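Local atomic coordinates of transcriptional repressor PadR (Bacillus cereus, PDB entry 6JYI), a protein that probably acts as a DNA-binding transcription factor of the PadR-like family, a winged helix-turn-helix repressor with two chains in its assembly. Residues 16-21 and 83-88; 27-32 and 140-145; 35-40 and 129-134. All blocks are in the same frame, centred on the assembly; numbering follows the deposited sequence.

Interaction 1: 16-21 and 83-88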
loop_
_atom_site.group_PDB
_atom_site.type_symbol
_atom_site.label_atom_id
_atom_site.label_comp_id
_atom_site.label_asym_id
_atom_site.label_seq_id
_atom_site.Cartn_x
_atom_site.Cartn_y
_atom_site.Cartn_z
ATOM N N LEU A 16 -16.478 9.643 -3.181
ATOM C CA LEU A 16 -16.143 11.019 -3.508
ATOM C C LEU A 16 -17.379 11.811 -3.930
ATOM O O LEU A 16 -17.633 12.927 -3.443
ATOM C CB LEU A 16 -15.102 11.034 -4.624
ATOM C CG LEU A 16 -13.658 10.776 -4.207
ATOM C CD1 LEU A 16 -12.747 10.760 -5.478
ATOM C CD2 LEU A 16 -13.182 11.837 -3.198
ATOM N N LEU A 17 -18.211 11.173 -4.746
ATOM C CA LEU A 17 -19.429 11.798 -5.270
ATOM C C LEU A 17 -20.550 11.962 -4.227
ATOM O O LEU A 17 -21.437 12.777 -4.399
ATOM C CB LEU A 17 -19.912 11.022 -6.508
ATOM C CG LEU A 17 -18.965 11.080 -7.700
ATOM C CD1 LEU A 17 -19.444 10.186 -8.886
ATOM C CD2 LEU A 17 -18.790 12.526 -8.161
HETATM N N MSE A 18 -20.459 11.228 -3.129
HETATM C CA MSE A 18 -21.396 11.373 -2.010
HETATM C C MSE A 18 -21.583 12.808 -1.503
HETATM O O MSE A 18 -22.703 13.213 -1.266
HETATM C CB MSE A 18 -21.011 10.440 -0.837
HETATM C CG MSE A 18 -21.294 9.023 -1.098
HETATM SE SE MSE A 18 -23.220 8.642 -1.084
HETATM C CE MSE A 18 -23.625 9.071 0.752
ATOM N N GLN A 19 -20.523 13.595 -1.363
ATOM C CA GLN A 19 -20.730 14.998 -0.928
ATOM C C GLN A 19 -21.310 15.907 -1.994
ATOM O O GLN A 19 -22.282 16.642 -1.750
ATOM C CB GLN A 19 -19.437 15.634 -0.467
ATOM C CG GLN A 19 -19.648 17.051 -0.026
ATOM C CD GLN A 19 -18.589 17.528 0.930
ATOM O OE1 GLN A 19 -18.447 16.996 2.038
ATOM N NE2 GLN A 19 -17.844 18.555 0.520
ATOM N N LYS A 20 -20.661 15.940 -3.158
ATOM C CA LYS A 20 -21.249 16.674 -4.270
ATOM C C LYS A 20 -20.716 16.229 -5.601
ATOM O O LYS A 20 -19.713 15.506 -5.681
ATOM C CB LYS A 20 -21.095 18.192 -4.103
ATOM C CG LYS A 20 -19.742 18.734 -4.540
ATOM C CD LYS A 20 -19.520 20.148 -4.032
ATOM C CE LYS A 20 -18.027 20.466 -3.950
ATOM N NZ LYS A 20 -17.347 19.590 -2.934
ATOM N N GLU A 21 -21.442 16.642 -6.628
ATOM C CA GLU A 21 -21.065 16.395 -7.975
ATOM C C GLU A 21 -19.647 16.919 -8.193
ATOM O O GLU A 21 -19.249 17.938 -7.631
ATOM C CB GLU A 21 -22.075 17.004 -8.969
ATOM C CG GLU A 21 -22.225 18.573 -9.009
ATOM C CD GLU A 21 -23.230 19.138 -7.993
ATOM O OE1 GLU A 21 -23.609 18.414 -7.032
ATOM O OE2 GLU A 21 -23.607 20.334 -8.133
ATOM N N GLU A 83 -26.618 3.462 -2.595
ATOM C CA GLU A 83 -26.837 2.162 -2.024
ATOM C C GLU A 83 -25.583 1.266 -2.097
ATOM O O GLU A 83 -25.222 0.606 -1.118
ATOM C CB GLU A 83 -28.036 1.504 -2.718
ATOM C CG GLU A 83 -28.513 0.297 -1.996
ATOM C CD GLU A 83 -29.112 0.587 -0.607
ATOM O OE1 GLU A 83 -29.654 1.695 -0.354
ATOM O OE2 GLU A 83 -29.038 -0.331 0.239
ATOM N N GLU A 84 -24.922 1.226 -3.254
ATOM C CA GLU A 84 -23.664 0.503 -3.386
ATOM C C GLU A 84 -22.628 1.074 -2.381
ATOM O O GLU A 84 -21.961 0.316 -1.684
ATOM C CB GLU A 84 -23.101 0.590 -4.811
ATOM C CG GLU A 84 -21.772 -0.140 -4.962
ATOM C CD GLU A 84 -21.274 -0.273 -6.384
ATOM O OE1 GLU A 84 -22.058 -0.034 -7.343
ATOM O OE2 GLU A 84 -20.096 -0.673 -6.538
ATOM N N PHE A 85 -22.503 2.395 -2.303
ATOM C CA PHE A 85 -21.534 2.975 -1.346
ATOM C C PHE A 85 -21.849 2.529 0.099
ATOM O O PHE A 85 -20.969 2.044 0.833
ATOM C CB PHE A 85 -21.538 4.476 -1.384
ATOM C CG PHE A 85 -20.583 5.078 -0.399
ATOM C CD1 PHE A 85 -19.217 4.916 -0.579
ATOM C CD2 PHE A 85 -21.051 5.728 0.726
ATOM C CE1 PHE A 85 -18.321 5.437 0.368
ATOM C CE2 PHE A 85 -20.142 6.290 1.647
ATOM C CZ PHE A 85 -18.820 6.113 1.455
ATOM N N TYR A 86 -23.109 2.669 0.502
ATOM C CA TYR A 86 -23.468 2.311 1.861
ATOM C C TYR A 86 -23.312 0.810 2.142
ATOM O O TYR A 86 -22.905 0.437 3.240
ATOM C CB TYR A 86 -24.841 2.822 2.277
ATOM C CG TYR A 86 -24.859 4.260 2.735
ATOM C CD1 TYR A 86 -24.216 4.655 3.922
ATOM C CD2 TYR A 86 -25.479 5.244 1.984
ATOM C CE1 TYR A 86 -24.247 5.970 4.341
ATOM C CE2 TYR A 86 -25.508 6.570 2.405
ATOM C CZ TYR A 86 -24.872 6.932 3.557
ATOM O OH TYR A 86 -24.922 8.225 4.011
ATOM N N GLN A 87 -23.546 -0.030 1.138
ATOM C CA GLN A 87 -23.254 -1.445 1.287
ATOM C C GLN A 87 -21.754 -1.676 1.517
ATOM O O GLN A 87 -21.370 -2.452 2.405
ATOM C CB GLN A 87 -23.776 -2.237 0.087
ATOM C CG GLN A 87 -25.323 -2.444 0.105
ATOM C CD GLN A 87 -25.850 -3.188 -1.137
ATOM O OE1 GLN A 87 -25.098 -3.506 -2.066
ATOM N NE2 GLN A 87 -27.147 -3.462 -1.148
ATOM N N TYR A 88 -20.908 -0.991 0.740
ATOM C CA TYR A 88 -19.465 -1.094 0.899
ATOM C C TYR A 88 -19.107 -0.785 2.344
ATOM O O TYR A 88 -18.371 -1.547 2.990
ATOM C CB TYR A 88 -18.750 -0.147 -0.129
ATOM C CG TYR A 88 -17.443 0.389 0.370
ATOM C CD1 TYR A 88 -16.338 -0.449 0.511
ATOM C CD2 TYR A 88 -17.326 1.714 0.752
ATOM C CE1 TYR A 88 -15.103 0.050 1.025
ATOM C CE2 TYR A 88 -16.108 2.239 1.233
ATOM C CZ TYR A 88 -15.006 1.376 1.359
ATOM O OH TYR A 88 -13.846 1.837 1.882
#
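Met18, a selenomethionine in this crystal, reaches from helix 8-19 to helix 79-89 and touches two successive aromatic rings, Phe85 and Tyr86. Its CB already points at the other helix, but the contact begins one atom further on. CG lies over one face of the Phe85 ring, 4.1 Å from the centroid and 25° off the ring normal, a CH-pi contact displaced toward the rim that carries CD2. The next atom, SE, has moved off that face: it sits obliquely to the ring, 4.1 Å from Phe85 CD2, and lies obliquely to the Tyr86 ring as well, so this one atom makes a Met-aromatic contact with both residues. The chain bends at both chi2 and chi3 (-63°), which brings the terminal methyl CE to Tyr86, where it meets CE2 at 3.5 Å and OH at 3.6 Å. With CG anti to the backbone N (chi1 179°), the Phe85 ring extends toward helix 8-19 and meets Met18 CG with one face. The Tyr86 side chain starts out across the contact, and its outer ring end comes near the methyl. The contact lies within the winged-helix domain: Ile77 of strand 72-77, in the two-stranded wing, also touches Met18, and a salt bridge from Glu84 to Arg10 ties helix 79-89 to helix 8-19 a second time. The second subunit adds to the cluster, Phe108 of that chain meeting Phe85 edge-to-face and Tyr111 of that chain packing on both Met18 and Tyr86, with helices 8-19 and 79-89 thus joined at the dimer boundary.

Interaction 2: 27-32 and 140-145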
loop_
_atom_site.group_PDB
_atom_site.type_symbol
_atom_site.label_atom_id
_atom_site.label_comp_id
_atom_site.label_asym_id
_atom_site.label_seq_id
_atom_site.Cartn_x
_atom_site.Cartn_y
_atom_site.Cartn_z
ATOM N N ILE A 27 -12.149 14.791 -9.899
ATOM C CA ILE A 27 -11.970 13.460 -9.405
ATOM C C ILE A 27 -10.503 13.027 -9.539
ATOM O O ILE A 27 -9.918 12.507 -8.570
ATOM C CB ILE A 27 -12.881 12.464 -10.142
ATOM C CG1 ILE A 27 -14.330 12.776 -9.770
ATOM C CG2 ILE A 27 -12.497 11.045 -9.773
ATOM C CD1 ILE A 27 -15.346 12.016 -10.610
ATOM N N LYS A 28 -9.911 13.259 -10.709
ATOM C CA LYS A 28 -8.512 12.951 -10.906
ATOM C C LYS A 28 -7.583 13.684 -9.912
ATOM O O LYS A 28 -6.635 13.106 -9.380
ATOM C CB LYS A 28 -8.076 13.221 -12.353
ATOM C CG LYS A 28 -8.521 12.077 -13.304
ATOM C CD LYS A 28 -8.271 12.340 -14.778
ATOM C CE LYS A 28 -6.839 12.453 -15.115
ATOM N NZ LYS A 28 -6.630 12.601 -16.573
ATOM N N ILE A 29 -7.824 14.962 -9.684
ATOM C CA ILE A 29 -6.913 15.708 -8.811
ATOM C C ILE A 29 -7.054 15.183 -7.382
ATOM O O ILE A 29 -6.048 14.974 -6.730
ATOM C CB ILE A 29 -7.112 17.224 -8.888
ATOM C CG1 ILE A 29 -7.084 17.704 -10.351
ATOM C CG2 ILE A 29 -5.997 17.949 -8.102
ATOM C CD1 ILE A 29 -5.696 17.993 -10.946
ATOM N N VAL A 30 -8.275 14.933 -6.905
ATOM C CA VAL A 30 -8.437 14.385 -5.532
ATOM C C VAL A 30 -7.715 13.056 -5.405
ATOM O O VAL A 30 -7.053 12.785 -4.409
ATOM C CB VAL A 30 -9.887 14.181 -5.061
ATOM C CG1 VAL A 30 -9.856 13.911 -3.516
ATOM C CG2 VAL A 30 -10.678 15.408 -5.279
ATOM N N PHE A 31 -7.808 12.243 -6.449
ATOM C CA PHE A 31 -7.072 10.990 -6.489
ATOM C C PHE A 31 -5.557 11.186 -6.369
ATOM O O PHE A 31 -4.899 10.490 -5.591
ATOM C CB PHE A 31 -7.346 10.226 -7.777
ATOM C CG PHE A 31 -8.177 9.004 -7.594
ATOM C CD1 PHE A 31 -7.575 7.803 -7.330
ATOM C CD2 PHE A 31 -9.554 9.070 -7.658
ATOM C CE1 PHE A 31 -8.282 6.673 -7.144
ATOM C CE2 PHE A 31 -10.316 7.915 -7.479
ATOM C CZ PHE A 31 -9.665 6.701 -7.227
ATOM N N GLU A 32 -5.002 12.110 -7.133
ATOM C CA GLU A 32 -3.565 12.303 -7.111
ATOM C C GLU A 32 -3.113 12.924 -5.800
ATOM O O GLU A 32 -2.001 12.652 -5.334
ATOM C CB GLU A 32 -3.094 13.253 -8.206
ATOM C CG GLU A 32 -3.448 12.898 -9.616
ATOM C CD GLU A 32 -3.149 14.062 -10.578
ATOM O OE1 GLU A 32 -2.867 15.198 -10.105
ATOM O OE2 GLU A 32 -3.207 13.839 -11.808
ATOM N N GLU A 140 -6.645 20.465 3.356
ATOM C CA GLU A 140 -7.306 21.760 3.534
ATOM C C GLU A 140 -8.009 22.247 2.254
ATOM O O GLU A 140 -9.003 22.964 2.338
ATOM C CB GLU A 140 -6.299 22.810 4.041
ATOM C CG GLU A 140 -5.708 22.430 5.419
ATOM C CD GLU A 140 -4.643 23.411 5.938
ATOM O OE1 GLU A 140 -4.042 24.183 5.145
ATOM O OE2 GLU A 140 -4.405 23.372 7.174
ATOM N N LYS A 141 -7.472 21.886 1.087
ATOM C CA LYS A 141 -8.096 22.160 -0.202
ATOM C C LYS A 141 -9.339 21.271 -0.432
ATOM O O LYS A 141 -10.408 21.758 -0.793
ATOM C CB LYS A 141 -7.074 21.941 -1.333
ATOM C CG LYS A 141 -7.646 22.112 -2.760
ATOM C CD LYS A 141 -6.556 21.942 -3.858
ATOM C CE LYS A 141 -7.144 22.136 -5.265
ATOM N NZ LYS A 141 -6.214 21.693 -6.352
ATOM N N TRP A 142 -9.204 19.969 -0.204
ATOM C CA TRP A 142 -10.290 19.021 -0.536
ATOM C C TRP A 142 -11.331 18.800 0.551
ATOM O O TRP A 142 -12.485 18.481 0.226
ATOM C CB TRP A 142 -9.731 17.670 -1.002
ATOM C CG TRP A 142 -9.122 17.810 -2.358
ATOM C CD1 TRP A 142 -7.794 17.723 -2.673
ATOM C CD2 TRP A 142 -9.807 18.133 -3.586
ATOM N NE1 TRP A 142 -7.609 17.938 -4.002
ATOM C CE2 TRP A 142 -8.822 18.211 -4.595
ATOM C CE3 TRP A 142 -11.143 18.338 -3.929
ATOM C CZ2 TRP A 142 -9.136 18.472 -5.931
ATOM C CZ3 TRP A 142 -11.455 18.624 -5.269
ATOM C CH2 TRP A 142 -10.453 18.677 -6.246
ATOM N N ARG A 143 -10.939 18.970 1.812
ATOM C CA ARG A 143 -11.863 18.751 2.916
ATOM C C ARG A 143 -11.976 20.030 3.740
ATOM O O ARG A 143 -11.500 20.111 4.887
ATOM C CB ARG A 143 -11.399 17.600 3.809
ATOM C CG ARG A 143 -11.245 16.209 3.104
ATOM C CD ARG A 143 -12.561 15.480 3.027
ATOM N NE ARG A 143 -13.464 16.170 2.124
ATOM C CZ ARG A 143 -14.791 16.271 2.221
ATOM N NH1 ARG A 143 -15.498 15.724 3.209
ATOM N NH2 ARG A 143 -15.417 16.958 1.287
ATOM N N VAL A 144 -12.589 21.026 3.129
ATOM C CA VAL A 144 -12.990 22.206 3.857
ATOM C C VAL A 144 -14.151 21.691 4.726
ATOM O O VAL A 144 -15.061 20.966 4.268
ATOM C CB VAL A 144 -13.381 23.423 2.953
ATOM C CG1 VAL A 144 -12.475 23.508 1.744
ATOM C CG2 VAL A 144 -14.830 23.366 2.536
ATOM N N GLY A 145 -14.080 22.003 5.987
ATOM C CA GLY A 145 -15.042 21.487 6.920
ATOM C C GLY A 145 -14.593 20.142 7.440
ATOM O O GLY A 145 -15.410 19.396 7.934
#
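Val30, midway along helix 24-35, faces Trp142 on the last turn of helix 114-142, and at this point the two backbones come within 7.1 Å of each other, CA to CA. The contact joins the winged-helix domain, whose helix-turn-helix begins with helix 24-35, to the long C-terminal helices of a PadR-type repressor. Trp142 does most of the work. Val30 CG2 covers one face of its indole, over the six-membered ring, in a CH-pi contact modelled too tightly for its exact spacing to be trusted, while CG of the preceding Lys141 lies more loosely above the opposite face, 4.3 Å from the plane and toward its rim. At the edge, Ile29 brings CB to 3.8 Å from Trp142 CZ2, and its CG2 lies in the plane of the indole, placed there by its position anti to the backbone N. The extended Lys141 chain runs out past the indole until NZ comes to 4.1 Å from that same Ile29 CG2. The polar corner of the indole is satisfied within helix 24-35, where Asp33 OD2 accepts from Trp142 NE1. Beyond Trp142 the helix gives way at Arg143, whose side chain curls back on the chain end, forms a salt bridge with Glu150 and hydrogen-bonds Gln19. Arg143 NE donates to Trp142 O at 3.1 Å, with an N-H...O angle of 151°, from above the carbonyl plane.

Interaction 3: 35-40 and 129-134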
loop_
_atom_site.group_PDB
_atom_site.type_symbol
_atom_site.label_atom_id
_atom_site.label_comp_id
_atom_site.label_asym_id
_atom_site.label_seq_id
_atom_site.Cartn_x
_atom_site.Cartn_y
_atom_site.Cartn_z
ATOM N N PHE A 35 -5.747 10.224 -2.512
ATOM C CA PHE A 35 -5.852 8.748 -2.574
ATOM C C PHE A 35 -4.581 8.004 -3.004
ATOM O O PHE A 35 -4.433 6.822 -2.711
ATOM C CB PHE A 35 -7.068 8.303 -3.404
ATOM C CG PHE A 35 -8.370 8.612 -2.766
ATOM C CD1 PHE A 35 -8.971 9.825 -2.923
ATOM C CD2 PHE A 35 -9.002 7.703 -1.975
ATOM C CE1 PHE A 35 -10.203 10.109 -2.320
ATOM C CE2 PHE A 35 -10.215 8.026 -1.382
ATOM C CZ PHE A 35 -10.792 9.229 -1.569
ATOM N N THR A 36 -3.652 8.672 -3.674
ATOM C CA THR A 36 -2.323 8.092 -3.950
ATOM C C THR A 36 -1.638 7.621 -2.628
ATOM O O THR A 36 -0.748 6.764 -2.651
ATOM C CB THR A 36 -1.441 9.110 -4.728
ATOM O OG1 THR A 36 -0.167 8.542 -5.114
ATOM C CG2 THR A 36 -1.182 10.297 -3.896
ATOM N N HIS A 37 -2.049 8.176 -1.490
ATOM C CA HIS A 37 -1.399 7.855 -0.229
ATOM C C HIS A 37 -2.020 6.669 0.486
ATOM O O HIS A 37 -1.346 6.018 1.299
ATOM C CB HIS A 37 -1.342 9.081 0.684
ATOM C CG HIS A 37 -0.515 10.191 0.118
ATOM N ND1 HIS A 37 0.865 10.139 0.058
ATOM C CD2 HIS A 37 -0.871 11.371 -0.442
ATOM C CE1 HIS A 37 1.322 11.244 -0.504
ATOM N NE2 HIS A 37 0.290 12.013 -0.813
ATOM N N PHE A 38 -3.287 6.367 0.200
ATOM C CA PHE A 38 -3.922 5.255 0.892
ATOM C C PHE A 38 -4.850 4.360 0.060
ATOM O O PHE A 38 -5.336 3.361 0.580
ATOM C CB PHE A 38 -4.591 5.747 2.186
ATOM C CG PHE A 38 -5.772 6.638 1.968
ATOM C CD1 PHE A 38 -6.997 6.097 1.628
ATOM C CD2 PHE A 38 -5.660 8.026 2.154
ATOM C CE1 PHE A 38 -8.098 6.909 1.409
ATOM C CE2 PHE A 38 -6.774 8.847 1.968
ATOM C CZ PHE A 38 -7.973 8.295 1.579
ATOM N N PHE A 39 -5.074 4.685 -1.223
ATOM C CA PHE A 39 -5.775 3.781 -2.123
ATOM C C PHE A 39 -5.263 4.006 -3.546
ATOM O O PHE A 39 -5.986 4.467 -4.441
ATOM C CB PHE A 39 -7.315 3.895 -2.009
ATOM C CG PHE A 39 -8.031 2.552 -2.021
ATOM C CD1 PHE A 39 -8.264 1.849 -0.811
ATOM C CD2 PHE A 39 -8.422 1.975 -3.222
ATOM C CE1 PHE A 39 -8.891 0.602 -0.811
ATOM C CE2 PHE A 39 -9.053 0.745 -3.236
ATOM C CZ PHE A 39 -9.291 0.047 -2.017
ATOM N N ASP A 40 -3.988 3.675 -3.718
ATOM C CA ASP A 40 -3.257 3.878 -4.942
ATOM C C ASP A 40 -3.352 2.633 -5.799
ATOM O O ASP A 40 -3.695 1.546 -5.315
ATOM C CB ASP A 40 -1.784 4.167 -4.605
ATOM C CG ASP A 40 -1.000 4.767 -5.772
ATOM O OD1 ASP A 40 -1.611 5.445 -6.659
ATOM O OD2 ASP A 40 0.226 4.548 -5.784
ATOM N N GLU A 129 9.407 12.805 2.873
ATOM C CA GLU A 129 9.395 14.184 3.380
ATOM C C GLU A 129 8.486 15.088 2.528
ATOM O O GLU A 129 7.683 15.854 3.070
ATOM C CB GLU A 129 10.833 14.751 3.497
ATOM C CG GLU A 129 11.552 14.290 4.786
ATOM C CD GLU A 129 12.997 14.772 4.959
ATOM O OE1 GLU A 129 13.614 15.332 4.013
ATOM O OE2 GLU A 129 13.539 14.554 6.066
ATOM N N ALA A 130 8.601 14.975 1.203
ATOM C CA ALA A 130 7.741 15.722 0.269
ATOM C C ALA A 130 6.244 15.374 0.450
ATOM O O ALA A 130 5.415 16.288 0.595
ATOM C CB ALA A 130 8.181 15.478 -1.167
ATOM N N TYR A 131 5.926 14.076 0.492
ATOM C CA TYR A 131 4.532 13.595 0.720
ATOM C C TYR A 131 3.951 14.175 2.001
ATOM O O TYR A 131 2.784 14.592 2.041
ATOM C CB TYR A 131 4.432 12.089 0.902
ATOM C CG TYR A 131 4.882 11.168 -0.213
ATOM C CD1 TYR A 131 4.893 11.554 -1.549
ATOM C CD2 TYR A 131 5.246 9.859 0.096
ATOM C CE1 TYR A 131 5.315 10.652 -2.551
ATOM C CE2 TYR A 131 5.668 8.959 -0.873
ATOM C CZ TYR A 131 5.712 9.353 -2.192
ATOM O OH TYR A 131 6.137 8.417 -3.126
ATOM N N ILE A 132 4.760 14.178 3.055
ATOM C CA ILE A 132 4.328 14.696 4.337
ATOM C C ILE A 132 3.863 16.123 4.110
ATOM O O ILE A 132 2.673 16.389 4.277
ATOM C CB ILE A 132 5.426 14.583 5.423
ATOM C CG1 ILE A 132 5.550 13.115 5.884
ATOM C CG2 ILE A 132 5.096 15.444 6.622
ATOM C CD1 ILE A 132 6.783 12.831 6.802
ATOM N N ALA A 133 4.789 16.999 3.687
ATOM C CA ALA A 133 4.482 18.407 3.327
ATOM C C ALA A 133 3.286 18.582 2.374
ATOM O O ALA A 133 2.428 19.417 2.592
ATOM C CB ALA A 133 5.727 19.083 2.728
ATOM N N ASP A 134 3.227 17.811 1.307
ATOM C CA ASP A 134 2.127 17.954 0.353
ATOM C C ASP A 134 0.771 17.784 1.089
ATOM O O ASP A 134 -0.063 18.700 1.134
ATOM C CB ASP A 134 2.281 16.906 -0.768
ATOM C CG ASP A 134 1.673 17.356 -2.100
ATOM O OD1 ASP A 134 1.928 18.513 -2.545
ATOM O OD2 ASP A 134 0.946 16.532 -2.704
HETATM O O HOH W 1 -0.373 14.650 -1.902
#
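His37 NE2 lies 2.9 Å from the oxygen of water 1, which sits at the edge of the imidazole and in its plane, and the same water probably bridges to Asp134 OD2 on helix 114-142. The modelled 2.4 Å between that water and Asp134 OD2 is doubtfully short, so this second leg of the link between the two segments is less certain than the first. The other ring nitrogen, ND1, is hydrogen-bonded to the hydroxyl of Tyr161, and partners at both nitrogens should limit rotation of the ring. With the carboxylate atom Asp134 OD2 only 4.9 Å from NE2, a protonated imidazole would probably be somewhat favoured, although its charge is not seen. Between the two nitrogens, CE1 makes the direct contact: it approaches Tyr131 CB at 3.5 Å and CD1 at 3.7 Å, near the root of the phenol ring and far from its hydroxyl. The two rings form an offset edge-to-face pair, the imidazole edge turned to the Tyr131 face, with centroids 5.2 Å apart and planes at 73°. Within the winged helix-turn-helix, His37 belongs to the connection from helix 24-35 to helix 46-55, probably the recognition helix, and here that connection packs against helix 114-142. Tyr161, on helix 148-175 in a predicted coiled coil, meets the Tyr131 ring as well as His37. Thr36 CG2 lies over one face of the imidazole, toward its rim. On the tyrosine side, CB points toward the loop, and chi1 -61° turns the ring so that its face receives the imidazole edge, with Tyr131 CG in the imidazole plane and 3.6 Å from His37 CE1.

In the fold
All three contacts are partly buried, but the centre of interaction 1 lies about 17 Å from the chain centre, against about 10 Å for interaction 2 and about 7 Å for interaction 3. Interactions 2 and 3 both use helix 114-142, gripping helix 24-35 and the connection that follows it, whereas interaction 1 stays inside the winged-helix domain. Their chemistry differs accordingly: selenoether against aromatic rings in interaction 1, an aliphatic-indole pack in interaction 2, and a histidine joined through water and a ring edge in interaction 3. Leu16 packs on both Val30 and Phe35, Gln19 probably bonds Arg143, and Phe31 O probably accepts from Thr36 N. The second subunit touches all three.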